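Local coordinates for protein prophage lambdalm01, antigen B (Listeria monocytogenes, PDB 4ACV) that is a prophage-encoded protein of the putative tail-terminator family that probably ends growth of the phage tail tube, at residues K2-M7 / E56-A61. Sequence-based numbering, arbitrary orientation.
Sequences KSLSFM and EKYRFA
In this putative tail-terminator fold, the N-terminal segment leading into helix 6-19 is tied to strand 55-66 of the antiparallel sheet through Ser3, Leu4, Glu56 and Tyr58. Strand 55-66 runs between strands 37-48 and 110-122. Glu56 and Tyr58 alternate with Lys57 along the strand, and both point toward the N-terminal segment. The contact is buried.

Two side-chain hydrogen bonds span it. Ser3 OG donates to Glu56 OE1 at 2.6 Å, meeting the carboxylate on its syn side and 20° out of its plane. The hydroxyl reaches there because OG lies anti to the backbone N, chi1 -176°. The carboxylate has further partners: Arg123 forms a salt bridge to OE1, and Gln45 donates to OE2 as well as to Leu4 O. The bonds to the carboxylate should together keep Glu56 ionised and its orientation fixed.

Tyr58 OH donates to the backbone carbonyl Leu4 O at 2.6 Å and is tilted 27° from the carbonyl plane. With the bond from the glutamine, Leu4 O accepts two hydrogen bonds. The same oxygen lies at the edge of the Tyr58 ring, 3.4 Å from Tyr58 CE2. Leu4 CB comes within 3.3 Å of Tyr58 OH, and Phe6 CA also sits near the ring plane at the edge.

Ser5 is the N-cap of helix 6-19; its OG accepts a weak bond from Met7 N at 3.4 Å. A chain of another protein packs on Ser3, Phe6, Met7 and Glu56. One water links the two hydrogen-bond sites: it donates to Glu56 OE1 and to Tyr58 OH, each at 3.1 Å, and reaches the N-terminal segment through a weak bond from Leu4 N.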
loop_
_atom_site.group_PDB
_atom_site.type_symbol
_atom_site.label_atom_id
_atom_site.label_comp_id
_atom_site.label_asym_id
_atom_site.label_seq_id
_atom_site.Cartn_x
_atom_site.Cartn_y
_atom_site.Cartn_z
ATOM N N LYS B 2 -27.602 -8.002 17.110
ATOM C CA LYS B 2 -26.906 -8.464 15.904
ATOM C C LYS B 2 -26.252 -7.280 15.184
ATOM O O LYS B 2 -26.820 -6.194 15.128
ATOM C CB LYS B 2 -27.877 -9.159 14.945
ATOM N N SER B 3 -25.060 -7.479 14.635
ATOM C CA SER B 3 -24.412 -6.412 13.878
ATOM C C SER B 3 -25.192 -6.026 12.619
ATOM O O SER B 3 -25.533 -6.871 11.801
ATOM C CB SER B 3 -22.979 -6.782 13.504
ATOM O OG SER B 3 -22.346 -5.697 12.844
ATOM N N LEU B 4 -25.448 -4.734 12.464
ATOM C CA LEU B 4 -26.227 -4.235 11.338
ATOM C C LEU B 4 -25.481 -4.365 10.008
ATOM O O LEU B 4 -24.311 -3.991 9.900
ATOM C CB LEU B 4 -26.605 -2.773 11.590
ATOM C CG LEU B 4 -27.858 -2.213 10.926
ATOM C CD1 LEU B 4 -29.073 -3.120 11.160
ATOM C CD2 LEU B 4 -28.119 -0.809 11.450
ATOM N N SER B 5 -26.168 -4.905 9.005
ATOM C CA SER B 5 -25.641 -5.021 7.645
ATOM C C SER B 5 -25.441 -3.645 7.000
ATOM O O SER B 5 -26.206 -2.718 7.257
ATOM C CB SER B 5 -26.596 -5.858 6.776
ATOM O OG SER B 5 -26.284 -5.735 5.393
ATOM N N PHE B 6 -24.427 -3.523 6.148
ATOM C CA PHE B 6 -24.148 -2.252 5.494
ATOM C C PHE B 6 -25.371 -1.715 4.734
ATOM O O PHE B 6 -25.638 -0.512 4.758
ATOM C CB PHE B 6 -22.922 -2.349 4.572
ATOM C CG PHE B 6 -23.159 -3.134 3.305
ATOM C CD1 PHE B 6 -22.957 -4.517 3.274
ATOM C CD2 PHE B 6 -23.555 -2.493 2.142
ATOM C CE1 PHE B 6 -23.161 -5.243 2.105
ATOM C CE2 PHE B 6 -23.762 -3.204 0.975
ATOM C CZ PHE B 6 -23.563 -4.582 0.952
ATOM N N MET B 7 -26.117 -2.606 4.086
ATOM C CA MET B 7 -27.257 -2.201 3.261
ATOM C C MET B 7 -28.337 -1.495 4.058
ATOM O O MET B 7 -28.952 -0.552 3.577
ATOM C CB MET B 7 -27.862 -3.398 2.542
ATOM C CG MET B 7 -27.222 -3.700 1.206
ATOM S SD MET B 7 -28.318 -4.703 0.203
ATOM C CE MET B 7 -29.741 -3.629 0.082
ATOM N N GLU B 56 -19.417 0.050 16.228
ATOM C CA GLU B 56 -18.964 -0.324 14.903
ATOM C C GLU B 56 -18.861 0.923 14.028
ATOM O O GLU B 56 -19.678 1.844 14.139
ATOM C CB GLU B 56 -19.944 -1.321 14.302
ATOM C CG GLU B 56 -19.331 -2.307 13.365
ATOM C CD GLU B 56 -20.104 -3.612 13.310
ATOM O OE1 GLU B 56 -21.028 -3.815 14.133
ATOM O OE2 GLU B 56 -19.780 -4.437 12.435
ATOM N N LYS B 57 -17.843 0.957 13.172
ATOM C CA LYS B 57 -17.654 2.062 12.239
ATOM C C LYS B 57 -17.982 1.620 10.832
ATOM O O LYS B 57 -17.489 0.600 10.367
ATOM C CB LYS B 57 -16.216 2.578 12.266
ATOM C CG LYS B 57 -15.826 3.291 13.540
ATOM C CD LYS B 57 -14.398 3.815 13.471
ATOM C CE LYS B 57 -14.031 4.598 14.728
ATOM N NZ LYS B 57 -12.800 5.422 14.525
ATOM N N TYR B 58 -18.809 2.402 10.153
ATOM C CA TYR B 58 -19.077 2.180 8.741
ATOM C C TYR B 58 -18.550 3.360 7.936
ATOM O O TYR B 58 -18.744 4.531 8.301
ATOM C CB TYR B 58 -20.580 2.045 8.474
ATOM C CG TYR B 58 -21.321 0.971 9.254
ATOM C CD1 TYR B 58 -21.481 1.057 10.634
ATOM C CD2 TYR B 58 -21.917 -0.098 8.599
ATOM C CE1 TYR B 58 -22.187 0.084 11.343
ATOM C CE2 TYR B 58 -22.633 -1.063 9.295
ATOM C CZ TYR B 58 -22.763 -0.967 10.664
ATOM O OH TYR B 58 -23.467 -1.936 11.342
ATOM N N ARG B 59 -17.900 3.051 6.822
ATOM C CA ARG B 59 -17.411 4.080 5.921
ATOM C C ARG B 59 -18.096 4.012 4.558
ATOM O O ARG B 59 -18.278 2.945 3.976
ATOM C CB ARG B 59 -15.896 4.004 5.780
ATOM C CG ARG B 59 -15.174 4.303 7.081
ATOM C CD ARG B 59 -13.646 4.175 6.995
ATOM N NE ARG B 59 -13.136 3.860 8.328
ATOM C CZ ARG B 59 -12.782 2.642 8.738
ATOM N NH1 ARG B 59 -12.822 1.607 7.903
ATOM N NH2 ARG B 59 -12.361 2.462 9.984
ATOM N N PHE B 60 -18.490 5.169 4.058
ATOM C CA PHE B 60 -19.103 5.237 2.745
ATOM C C PHE B 60 -18.810 6.614 2.179
ATOM O O PHE B 60 -18.370 7.518 2.899
ATOM C CB PHE B 60 -20.611 4.973 2.844
ATOM C CG PHE B 60 -21.330 5.944 3.728
ATOM C CD1 PHE B 60 -21.723 7.189 3.237
ATOM C CD2 PHE B 60 -21.600 5.630 5.053
ATOM C CE1 PHE B 60 -22.381 8.102 4.047
ATOM C CE2 PHE B 60 -22.261 6.538 5.873
ATOM C CZ PHE B 60 -22.657 7.779 5.364
ATOM N N ALA B 61 -19.047 6.774 0.887
ATOM C CA ALA B 61 -18.788 8.046 0.228
ATOM C C ALA B 61 -20.007 8.485 -0.563
ATOM O O ALA B 61 -20.724 7.657 -1.133
ATOM C CB ALA B 61 -17.567 7.932 -0.696
HETATM O O HOH W 1 -23.820 -2.519 14.407
#